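Local atomic coordinates of L-arabinose ABC transporter, periplasmic L-arabinose-binding protein (Burkholderia thailandensis, PDB entry 4KZK), a protein that binds sugars in the periplasm, here beta-D-galactopyranose, and probably delivers L-arabinose to an ABC transporter for uptake. Residues Met140-Val151 with Ile287-Thr298; Pro166-Tyr176 with Gly197-Glu208. One frame throughout, in Å; residues are numbered along the deposited sequence.

Contact 1. Residues Met140-Val151 with Ile287-Thr298; sequences MGISAYRIGRQV and ILLNPRLHGYDT. With GAL (beta-D-galactopyranose), chain B.
M140 sets its CG over one face of the H294 imidazole, 4.3 Å from the centroid of the H294 ring and 17° off the normal, a CH-pi contact. SD of M140 is oblique to the same ring and lies 3.2 Å from L293 O. The chain runs straight from the backbone to SD, with CG anti to N (chi1 -176°), then bends at chi3. The bend puts CE of M140 against T298 CG2 at 3.7 Å. H294 is held at both nitrogens, ND1 by D123 and NE2 by T318, two bonds that would limit rotation of the ring. No hydrogen bond joins the two segments. In the two-lobed fold of this family, each segment probably passes from one lobe to the other, strand to helix, beside the cleft that holds galactose. I142 CG2 meets L289 CD1 at 3.6 Å, the two side chains crossing at about a right angle. Both branches also line the pocket: I142 CG2 is 3.6 Å from O6 of galactose, and L289 CD1 is 3.9 Å from C6. Farther along, I287 packs on helix 144-161. Its CG1 touches V151 CG2 at 3.6 Å, and its CD1 reaches Q150 CB at 3.7 Å. Q150 NE2 turns to the backbone O of G320.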
loop_
_atom_site.group_PDB
_atom_site.type_symbol
_atom_site.label_atom_id
_atom_site.label_comp_id
_atom_site.label_asym_id
_atom_site.label_seq_id
_atom_site.Cartn_x
_atom_site.Cartn_y
_atom_site.Cartn_z
ATOM N N MET A 140 -7.236 -9.856 -4.209
ATOM C CA MET A 140 -7.194 -8.614 -4.965
ATOM C C MET A 140 -6.085 -7.753 -4.425
ATOM O O MET A 140 -6.021 -7.525 -3.211
ATOM C CB MET A 140 -8.508 -7.851 -4.895
ATOM C CG MET A 140 -8.492 -6.607 -5.766
ATOM S SD MET A 140 -9.971 -5.570 -5.725
ATOM C CE MET A 140 -11.198 -6.684 -6.410
ATOM N N GLY A 141 -5.188 -7.318 -5.305
ATOM C CA GLY A 141 -4.132 -6.385 -4.922
ATOM C C GLY A 141 -3.831 -5.470 -6.069
ATOM O O GLY A 141 -4.578 -5.443 -7.051
ATOM N N ILE A 142 -2.734 -4.729 -5.957
ATOM C CA ILE A 142 -2.352 -3.809 -7.005
ATOM C C ILE A 142 -1.349 -4.474 -7.947
ATOM O O ILE A 142 -0.642 -5.405 -7.554
ATOM C CB ILE A 142 -1.796 -2.477 -6.450
ATOM C CG1 ILE A 142 -0.398 -2.613 -5.818
ATOM C CG2 ILE A 142 -2.776 -1.887 -5.464
ATOM C CD1 ILE A 142 0.201 -1.295 -5.405
ATOM N N SER A 143 -1.279 -3.978 -9.181
ATOM C CA SER A 143 -0.245 -4.415 -10.128
ATOM C C SER A 143 1.077 -3.755 -9.751
ATOM O O SER A 143 1.461 -2.719 -10.285
ATOM C CB SER A 143 -0.648 -4.091 -11.578
ATOM O OG SER A 143 0.193 -4.839 -12.471
ATOM N N ALA A 144 1.761 -4.359 -8.780
ATOM C CA ALA A 144 2.784 -3.680 -7.999
ATOM C C ALA A 144 3.989 -3.194 -8.788
ATOM O O ALA A 144 4.441 -2.063 -8.608
ATOM C CB ALA A 144 3.226 -4.556 -6.837
ATOM N N TYR A 145 4.506 -4.043 -9.670
ATOM C CA TYR A 145 5.652 -3.656 -10.468
ATOM C C TYR A 145 5.317 -2.485 -11.375
ATOM O O TYR A 145 6.073 -1.506 -11.421
ATOM C CB TYR A 145 6.201 -4.846 -11.262
ATOM C CG TYR A 145 7.455 -4.469 -12.028
ATOM C CD1 TYR A 145 8.700 -4.410 -11.390
ATOM C CD2 TYR A 145 7.398 -4.114 -13.375
ATOM C CE1 TYR A 145 9.840 -4.007 -12.080
ATOM C CE2 TYR A 145 8.527 -3.710 -14.056
ATOM C CZ TYR A 145 9.754 -3.663 -13.399
ATOM O OH TYR A 145 10.889 -3.257 -14.111
ATOM N N ARG A 146 4.180 -2.559 -12.069
ATOM C CA ARG A 146 3.768 -1.472 -12.952
ATOM C C ARG A 146 3.508 -0.178 -12.196
ATOM O O ARG A 146 3.851 0.887 -12.663
ATOM C CB ARG A 146 2.517 -1.850 -13.753
ATOM C CG ARG A 146 2.775 -2.924 -14.790
ATOM C CD ARG A 146 1.694 -3.008 -15.862
ATOM N NE ARG A 146 0.446 -2.351 -15.473
ATOM C CZ ARG A 146 -0.665 -2.948 -15.040
ATOM N NH1 ARG A 146 -0.788 -4.264 -14.948
ATOM N NH2 ARG A 146 -1.686 -2.191 -14.703
ATOM N N ILE A 147 2.948 -0.280 -10.997
ATOM C CA ILE A 147 2.714 0.879 -10.128
ATOM C C ILE A 147 4.055 1.515 -9.764
ATOM O O ILE A 147 4.237 2.729 -9.815
ATOM C CB ILE A 147 1.971 0.462 -8.838
ATOM C CG1 ILE A 147 0.568 -0.069 -9.169
ATOM C CG2 ILE A 147 1.888 1.621 -7.849
ATOM C CD1 ILE A 147 -0.361 0.934 -9.815
ATOM N N GLY A 148 4.990 0.678 -9.359
ATOM C CA GLY A 148 6.338 1.158 -9.118
ATOM C C GLY A 148 6.954 1.882 -10.308
ATOM O O GLY A 148 7.615 2.920 -10.142
ATOM N N ARG A 149 6.798 1.320 -11.512
ATOM C CA ARG A 149 7.275 2.023 -12.696
ATOM C C ARG A 149 6.679 3.422 -12.794
ATOM O O ARG A 149 7.378 4.373 -13.168
ATOM C CB ARG A 149 6.937 1.231 -13.961
ATOM C CG ARG A 149 7.637 -0.106 -14.087
ATOM C CD ARG A 149 9.145 0.015 -14.203
ATOM N NE ARG A 149 9.573 0.642 -15.453
ATOM C CZ ARG A 149 10.499 0.154 -16.273
ATOM N NH1 ARG A 149 11.111 -1.014 -16.029
ATOM N NH2 ARG A 149 10.825 0.849 -17.352
ATOM N N GLN A 150 5.387 3.529 -12.540
ATOM C CA GLN A 150 4.720 4.842 -12.518
ATOM C C GLN A 150 5.319 5.785 -11.483
ATOM O O GLN A 150 5.462 6.975 -11.740
ATOM C CB GLN A 150 3.225 4.703 -12.278
ATOM C CG GLN A 150 2.481 4.003 -13.397
ATOM C CD GLN A 150 1.035 3.808 -13.016
ATOM O OE1 GLN A 150 0.714 2.908 -12.251
ATOM N NE2 GLN A 150 0.178 4.651 -13.492
ATOM N N VAL A 151 5.660 5.264 -10.316
ATOM C CA VAL A 151 6.328 6.089 -9.309
ATOM C C VAL A 151 7.648 6.655 -9.847
ATOM O O VAL A 151 7.918 7.850 -9.760
ATOM C CB VAL A 151 6.613 5.296 -8.020
ATOM C CG1 VAL A 151 7.562 6.067 -7.105
ATOM C CG2 VAL A 151 5.323 4.919 -7.280
ATOM N N ILE A 287 0.750 7.666 -6.404
ATOM C CA ILE A 287 -0.060 6.904 -7.360
ATOM C C ILE A 287 -1.384 6.573 -6.685
ATOM O O ILE A 287 -1.432 5.785 -5.710
ATOM C CB ILE A 287 0.639 5.619 -7.861
ATOM C CG1 ILE A 287 2.043 5.901 -8.399
ATOM C CG2 ILE A 287 -0.247 4.923 -8.893
ATOM C CD1 ILE A 287 2.085 6.929 -9.511
ATOM N N LEU A 288 -2.438 7.199 -7.193
ATOM C CA LEU A 288 -3.775 7.061 -6.680
ATOM C C LEU A 288 -4.298 5.672 -7.020
ATOM O O LEU A 288 -4.367 5.316 -8.201
ATOM C CB LEU A 288 -4.692 8.121 -7.298
ATOM C CG LEU A 288 -6.162 8.049 -6.911
ATOM C CD1 LEU A 288 -6.379 8.353 -5.432
ATOM C CD2 LEU A 288 -7.010 9.000 -7.760
ATOM N N LEU A 289 -4.622 4.917 -5.985
ATOM C CA LEU A 289 -5.304 3.633 -6.104
ATOM C C LEU A 289 -6.818 3.775 -5.908
ATOM O O LEU A 289 -7.331 4.826 -5.514
ATOM C CB LEU A 289 -4.740 2.663 -5.064
ATOM C CG LEU A 289 -3.230 2.422 -5.114
ATOM C CD1 LEU A 289 -2.862 1.450 -4.010
ATOM C CD2 LEU A 289 -2.705 1.933 -6.457
ATOM N N ASN A 290 -7.527 2.676 -6.152
ATOM C CA ASN A 290 -8.981 2.680 -6.128
ATOM C C ASN A 290 -9.563 1.815 -4.997
ATOM O O ASN A 290 -9.782 0.608 -5.180
ATOM C CB ASN A 290 -9.550 2.242 -7.476
ATOM C CG ASN A 290 -11.039 2.504 -7.568
ATOM O OD1 ASN A 290 -11.691 2.747 -6.550
ATOM N ND2 ASN A 290 -11.593 2.435 -8.770
ATOM N N PRO A 291 -9.858 2.420 -3.827
ATOM C CA PRO A 291 -10.317 1.595 -2.715
ATOM C C PRO A 291 -11.755 1.107 -2.876
ATOM O O PRO A 291 -12.228 0.267 -2.102
ATOM C CB PRO A 291 -10.218 2.534 -1.516
ATOM C CG PRO A 291 -10.458 3.897 -2.099
ATOM C CD PRO A 291 -9.728 3.840 -3.418
ATOM N N ARG A 292 -12.481 1.639 -3.862
ATOM C CA ARG A 292 -13.772 1.050 -4.196
ATOM C C ARG A 292 -13.598 -0.378 -4.701
ATOM O O ARG A 292 -14.390 -1.273 -4.354
ATOM C CB ARG A 292 -14.501 1.875 -5.251
ATOM C CG ARG A 292 -15.930 1.419 -5.446
ATOM C CD ARG A 292 -16.633 2.261 -6.491
ATOM N NE ARG A 292 -16.699 3.672 -6.123
ATOM C CZ ARG A 292 -17.683 4.246 -5.432
ATOM N NH1 ARG A 292 -18.703 3.529 -4.961
ATOM N NH2 ARG A 292 -17.625 5.561 -5.186
ATOM N N LEU A 293 -12.580 -0.609 -5.517
ATOM C CA LEU A 293 -12.310 -1.972 -6.000
ATOM C C LEU A 293 -11.925 -2.873 -4.820
ATOM O O LEU A 293 -12.501 -3.940 -4.634
ATOM C CB LEU A 293 -11.220 -1.981 -7.064
ATOM C CG LEU A 293 -11.462 -1.151 -8.336
ATOM C CD1 LEU A 293 -10.280 -1.209 -9.283
ATOM C CD2 LEU A 293 -12.736 -1.578 -9.028
ATOM N N HIS A 294 -10.990 -2.420 -3.994
ATOM C CA HIS A 294 -10.494 -3.229 -2.881
ATOM C C HIS A 294 -11.458 -3.390 -1.715
ATOM O O HIS A 294 -11.328 -4.332 -0.947
ATOM C CB HIS A 294 -9.163 -2.653 -2.383
ATOM C CG HIS A 294 -8.040 -2.821 -3.354
ATOM N ND1 HIS A 294 -6.776 -3.218 -2.970
ATOM C CD2 HIS A 294 -7.988 -2.630 -4.694
ATOM C CE1 HIS A 294 -5.991 -3.263 -4.036
ATOM N NE2 HIS A 294 -6.707 -2.924 -5.096
ATOM N N GLY A 295 -12.423 -2.478 -1.570
ATOM C CA GLY A 295 -13.393 -2.523 -0.471
ATOM C C GLY A 295 -14.780 -2.947 -0.907
ATOM O O GLY A 295 -15.400 -3.780 -0.254
ATOM N N TYR A 296 -15.288 -2.345 -1.978
ATOM C CA TYR A 296 -16.663 -2.639 -2.417
ATOM C C TYR A 296 -16.677 -3.919 -3.271
ATOM O O TYR A 296 -17.460 -4.832 -2.974
ATOM C CB TYR A 296 -17.258 -1.402 -3.117
ATOM C CG TYR A 296 -18.720 -1.473 -3.481
ATOM C CD1 TYR A 296 -19.115 -2.144 -4.604
ATOM C CD2 TYR A 296 -19.675 -0.844 -2.701
ATOM C CE1 TYR A 296 -20.447 -2.216 -4.963
ATOM C CE2 TYR A 296 -21.031 -0.902 -3.037
ATOM C CZ TYR A 296 -21.408 -1.598 -4.168
ATOM O OH TYR A 296 -22.740 -1.670 -4.547
ATOM N N ASP A 297 -15.811 -4.025 -4.277
ATOM C CA ASP A 297 -15.862 -5.179 -5.206
ATOM C C ASP A 297 -15.459 -6.489 -4.542
ATOM O O ASP A 297 -16.014 -7.545 -4.846
ATOM C CB ASP A 297 -15.013 -4.972 -6.464
ATOM C CG ASP A 297 -15.608 -3.946 -7.402
ATOM O OD1 ASP A 297 -16.573 -3.280 -7.003
ATOM O OD2 ASP A 297 -15.096 -3.827 -8.526
ATOM N N THR A 298 -14.487 -6.438 -3.641
ATOM C CA THR A 298 -14.133 -7.625 -2.889
ATOM C C THR A 298 -15.333 -8.081 -2.059
ATOM O O THR A 298 -15.647 -9.277 -2.022
ATOM C CB THR A 298 -12.959 -7.362 -1.939
ATOM O OG1 THR A 298 -13.260 -6.213 -1.133
ATOM C CG2 THR A 298 -11.659 -7.169 -2.732
HETATM C C1 GAL B . -0.677 -2.623 1.409
HETATM C C2 GAL B . -0.200 -1.320 2.045
HETATM C C3 GAL B . -1.313 -0.273 1.892
HETATM C C4 GAL B . -1.719 -0.163 0.425
HETATM C C5 GAL B . -2.143 -1.531 -0.077
HETATM C C6 GAL B . -2.502 -1.502 -1.557
HETATM O O1 GAL B . 0.406 -3.531 1.454
HETATM O O2 GAL B . 0.069 -1.566 3.406
HETATM O O3 GAL B . -0.906 0.999 2.410
HETATM O O4 GAL B . -0.675 0.379 -0.346
HETATM O O5 GAL B . -1.037 -2.414 0.052
HETATM O O6 GAL B . -2.889 -2.790 -2.007
#

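Contact 2. Residues Pro166-Tyr176 with Gly197-Glu208; sequences PAEVGVLRLAY and GFAAANVVDAPE
This is a parallel strand pair at one edge of the sheet, the two strands of a beta-alpha-beta unit. Strand 170-175 runs beside the outermost strand 203-207. V171, R173 and A175 use both N and O to bond N202, V204, A206 and E208. The bond from V204 N to V171 O is the shortest of these, at 2.7 Å. R173 and D205 lie side by side and add a salt bridge. NE of R173 meets OD1 of D205 at 2.8 Å, and NH1 meets OD2 at 2.9 Å. Both acceptors lie in the guanidinium plane but are met from above the carboxylate plane; the two planes are 64° apart. A bend at chi3 (82°) turns the guanidinium onto D205, and its NH2 goes on to D177 and T186. Before the strands, P166 CB sits over one face of the F198 ring, 3.8 Å from its centroid. V169 CG1 lies at the edge of that ring. One water bonds P166 O, V169 O, A199 N and N202 ND2. Helix 180-195 packs on the side of V171, R173 and F198. Helix 213-226 packs on L172, on the other face, and strand 233-236 flanks strand 170-175.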
loop_
_atom_site.group_PDB
_atom_site.type_symbol
_atom_site.label_atom_id
_atom_site.label_comp_id
_atom_site.label_asym_id
_atom_site.label_seq_id
_atom_site.Cartn_x
_atom_site.Cartn_y
_atom_site.Cartn_z
ATOM N N PRO A 166 20.277 13.718 -13.592
ATOM C CA PRO A 166 19.848 12.495 -12.911
ATOM C C PRO A 166 20.995 11.598 -12.480
ATOM O O PRO A 166 20.844 10.837 -11.516
ATOM C CB PRO A 166 18.964 11.784 -13.945
ATOM C CG PRO A 166 19.316 12.378 -15.245
ATOM C CD PRO A 166 19.819 13.759 -14.990
ATOM N N ALA A 167 22.125 11.688 -13.167
ATOM C CA ALA A 167 23.291 10.896 -12.821
ATOM C C ALA A 167 23.929 11.276 -11.483
ATOM O O ALA A 167 24.768 10.542 -10.980
ATOM C CB ALA A 167 24.330 11.001 -13.927
ATOM N N GLU A 168 23.541 12.412 -10.914
ATOM C CA GLU A 168 24.113 12.886 -9.657
ATOM C C GLU A 168 23.138 12.842 -8.488
ATOM O O GLU A 168 23.485 13.261 -7.391
ATOM C CB GLU A 168 24.654 14.305 -9.835
ATOM C CG GLU A 168 25.932 14.348 -10.664
ATOM C CD GLU A 168 26.542 15.732 -10.739
ATOM O OE1 GLU A 168 25.808 16.720 -10.489
ATOM O OE2 GLU A 168 27.751 15.831 -11.056
ATOM N N VAL A 169 21.941 12.309 -8.713
ATOM C CA VAL A 169 20.871 12.349 -7.700
ATOM C C VAL A 169 20.905 11.110 -6.807
ATOM O O VAL A 169 21.045 9.989 -7.282
ATOM C CB VAL A 169 19.495 12.527 -8.366
ATOM C CG1 VAL A 169 18.372 12.482 -7.335
ATOM C CG2 VAL A 169 19.440 13.858 -9.112
ATOM N N GLY A 170 20.805 11.333 -5.502
ATOM C CA GLY A 170 20.658 10.234 -4.555
ATOM C C GLY A 170 19.282 9.609 -4.698
ATOM O O GLY A 170 18.300 10.327 -4.782
ATOM N N VAL A 171 19.233 8.275 -4.718
ATOM C CA VAL A 171 17.990 7.513 -4.870
ATOM C C VAL A 171 17.748 6.733 -3.577
ATOM O O VAL A 171 18.418 5.736 -3.305
ATOM C CB VAL A 171 18.062 6.582 -6.097
ATOM C CG1 VAL A 171 16.790 5.772 -6.260
ATOM C CG2 VAL A 171 18.326 7.415 -7.335
ATOM N N LEU A 172 16.815 7.235 -2.773
ATOM C CA LEU A 172 16.500 6.607 -1.486
ATOM C C LEU A 172 15.390 5.568 -1.656
ATOM O O LEU A 172 14.222 5.915 -1.837
ATOM C CB LEU A 172 16.089 7.657 -0.453
ATOM C CG LEU A 172 15.928 7.108 0.967
ATOM C CD1 LEU A 172 17.264 6.577 1.466
ATOM C CD2 LEU A 172 15.359 8.165 1.896
ATOM N N ARG A 173 15.751 4.295 -1.563
ATOM C CA ARG A 173 14.794 3.205 -1.680
ATOM C C ARG A 173 14.417 2.689 -0.295
ATOM O O ARG A 173 15.174 1.938 0.332
ATOM C CB ARG A 173 15.380 2.073 -2.517
ATOM C CG ARG A 173 14.400 0.956 -2.819
ATOM C CD ARG A 173 15.049 -0.193 -3.559
ATOM N NE ARG A 173 15.753 -1.118 -2.685
ATOM C CZ ARG A 173 15.222 -2.172 -2.064
ATOM N NH1 ARG A 173 16.004 -2.954 -1.331
ATOM N NH2 ARG A 173 13.933 -2.466 -2.173
ATOM N N LEU A 174 13.247 3.088 0.178
ATOM C CA LEU A 174 12.733 2.585 1.459
ATOM C C LEU A 174 12.269 1.167 1.248
ATOM O O LEU A 174 11.323 0.942 0.482
ATOM C CB LEU A 174 11.557 3.419 1.953
ATOM C CG LEU A 174 11.861 4.854 2.343
ATOM C CD1 LEU A 174 10.534 5.623 2.442
ATOM C CD2 LEU A 174 12.646 4.923 3.630
ATOM N N ALA A 175 12.905 0.213 1.921
ATOM C CA ALA A 175 12.723 -1.189 1.574
ATOM C C ALA A 175 12.057 -1.998 2.672
ATOM O O ALA A 175 12.408 -1.898 3.857
ATOM C CB ALA A 175 14.063 -1.809 1.246
ATOM N N TYR A 176 11.110 -2.828 2.265
ATOM C CA TYR A 176 10.515 -3.815 3.150
ATOM C C TYR A 176 10.371 -5.070 2.294
ATOM O O TYR A 176 9.258 -5.531 1.989
ATOM C CB TYR A 176 9.193 -3.328 3.717
ATOM C CG TYR A 176 8.685 -4.152 4.865
ATOM C CD1 TYR A 176 9.267 -4.064 6.119
ATOM C CD2 TYR A 176 7.561 -4.953 4.734
ATOM C CE1 TYR A 176 8.781 -4.779 7.191
ATOM C CE2 TYR A 176 7.069 -5.681 5.811
ATOM C CZ TYR A 176 7.686 -5.591 7.041
ATOM O OH TYR A 176 7.221 -6.304 8.127
ATOM N N GLY A 197 18.070 7.410 -16.489
ATOM C CA GLY A 197 19.417 7.948 -16.347
ATOM C C GLY A 197 19.927 8.143 -14.936
ATOM O O GLY A 197 21.040 8.635 -14.744
ATOM N N PHE A 198 19.140 7.734 -13.941
ATOM C CA PHE A 198 19.630 7.717 -12.568
ATOM C C PHE A 198 20.611 6.565 -12.447
ATOM O O PHE A 198 20.442 5.533 -13.099
ATOM C CB PHE A 198 18.469 7.579 -11.570
ATOM C CG PHE A 198 17.625 8.822 -11.460
ATOM C CD1 PHE A 198 16.734 9.170 -12.480
ATOM C CD2 PHE A 198 17.721 9.639 -10.354
ATOM C CE1 PHE A 198 15.972 10.325 -12.389
ATOM C CE2 PHE A 198 16.936 10.785 -10.247
ATOM C CZ PHE A 198 16.089 11.137 -11.276
ATOM N N ALA A 199 21.626 6.748 -11.610
ATOM C CA ALA A 199 22.761 5.833 -11.545
ATOM C C ALA A 199 22.538 4.719 -10.528
ATOM O O ALA A 199 22.122 4.969 -9.380
ATOM C CB ALA A 199 24.023 6.609 -11.207
ATOM N N ALA A 200 22.813 3.488 -10.949
ATOM C CA ALA A 200 22.692 2.333 -10.076
ATOM C C ALA A 200 23.547 2.524 -8.819
ATOM O O ALA A 200 23.131 2.152 -7.722
ATOM C CB ALA A 200 23.095 1.059 -10.812
ATOM N N ALA A 201 24.720 3.129 -8.988
ATOM C CA ALA A 201 25.628 3.380 -7.873
ATOM C C ALA A 201 25.084 4.348 -6.827
ATOM O O ALA A 201 25.572 4.367 -5.690
ATOM C CB ALA A 201 26.962 3.890 -8.395
ATOM N N ASN A 202 24.077 5.142 -7.210
ATOM C CA ASN A 202 23.451 6.121 -6.330
ATOM C C ASN A 202 22.149 5.633 -5.696
ATOM O O ASN A 202 21.462 6.404 -5.032
ATOM C CB ASN A 202 23.207 7.417 -7.112
ATOM C CG ASN A 202 24.495 8.128 -7.462
ATOM O OD1 ASN A 202 25.552 7.843 -6.893
ATOM N ND2 ASN A 202 24.418 9.053 -8.405
ATOM N N VAL A 203 21.819 4.357 -5.867
ATOM C CA VAL A 203 20.651 3.769 -5.214
ATOM C C VAL A 203 21.054 3.360 -3.799
ATOM O O VAL A 203 21.968 2.539 -3.610
ATOM C CB VAL A 203 20.125 2.556 -6.008
ATOM C CG1 VAL A 203 19.050 1.832 -5.231
ATOM C CG2 VAL A 203 19.625 2.997 -7.384
ATOM N N VAL A 204 20.419 3.986 -2.819
ATOM C CA VAL A 204 20.715 3.765 -1.413
ATOM C C VAL A 204 19.567 2.985 -0.786
ATOM O O VAL A 204 18.468 3.502 -0.597
ATOM C CB VAL A 204 20.919 5.112 -0.692
ATOM C CG1 VAL A 204 21.111 4.903 0.797
ATOM C CG2 VAL A 204 22.110 5.854 -1.299
ATOM N N ASP A 205 19.825 1.734 -0.454
ATOM C CA ASP A 205 18.825 0.924 0.209
ATOM C C ASP A 205 18.662 1.372 1.666
ATOM O O ASP A 205 19.649 1.571 2.386
ATOM C CB ASP A 205 19.227 -0.553 0.184
ATOM C CG ASP A 205 18.813 -1.265 -1.096
ATOM O OD1 ASP A 205 18.464 -0.621 -2.105
ATOM O OD2 ASP A 205 18.813 -2.524 -1.077
ATOM N N ALA A 206 17.410 1.552 2.075
ATOM C CA ALA A 206 17.056 1.975 3.424
ATOM C C ALA A 206 16.040 0.964 3.974
ATOM O O ALA A 206 14.831 1.211 3.993
ATOM C CB ALA A 206 16.475 3.385 3.398
ATOM N N PRO A 207 16.535 -0.186 4.462
ATOM C CA PRO A 207 15.664 -1.243 4.957
ATOM C C PRO A 207 14.948 -0.848 6.248
ATOM O O PRO A 207 15.562 -0.363 7.181
ATOM C CB PRO A 207 16.633 -2.417 5.189
ATOM C CG PRO A 207 17.911 -1.755 5.519
ATOM C CD PRO A 207 17.956 -0.540 4.621
ATOM N N GLU A 208 13.649 -1.072 6.277
ATOM C CA GLU A 208 12.773 -0.681 7.379
ATOM C C GLU A 208 12.509 -1.810 8.357
ATOM O O GLU A 208 12.303 -2.945 7.940
ATOM C CB GLU A 208 11.418 -0.247 6.806
ATOM C CG GLU A 208 11.499 0.948 5.868
ATOM C CD GLU A 208 10.265 1.136 5.017
ATOM O OE1 GLU A 208 9.630 0.127 4.635
ATOM O OE2 GLU A 208 9.925 2.303 4.731
HETATM O O HOH W 1 21.775 8.968 -9.754
HETATM O O HOH W 2 13.311 -4.529 5.942
#

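How the contacts relate
Contact 1 is buried near the centre of the chain and supplies I142, L289 and H294 to the sugar pocket. Contact 2 is partly buried and lies at the edge of one lobe. Their centres are about 24 Å apart, and their nearest atoms about 8 Å. Helix 144-161 of contact 1 leads along the chain to strand 170-175 of contact 2. Helix 180-195 is a common neighbour: it touches I142 and A144 of contact 1 and V171, R173 and F198 of contact 2. The chemistry differs. Contact 2 adds backbone bonds and a salt bridge to its apolar packing, whereas contact 1 has apolar and sulfur contacts but no hydrogen bond across it.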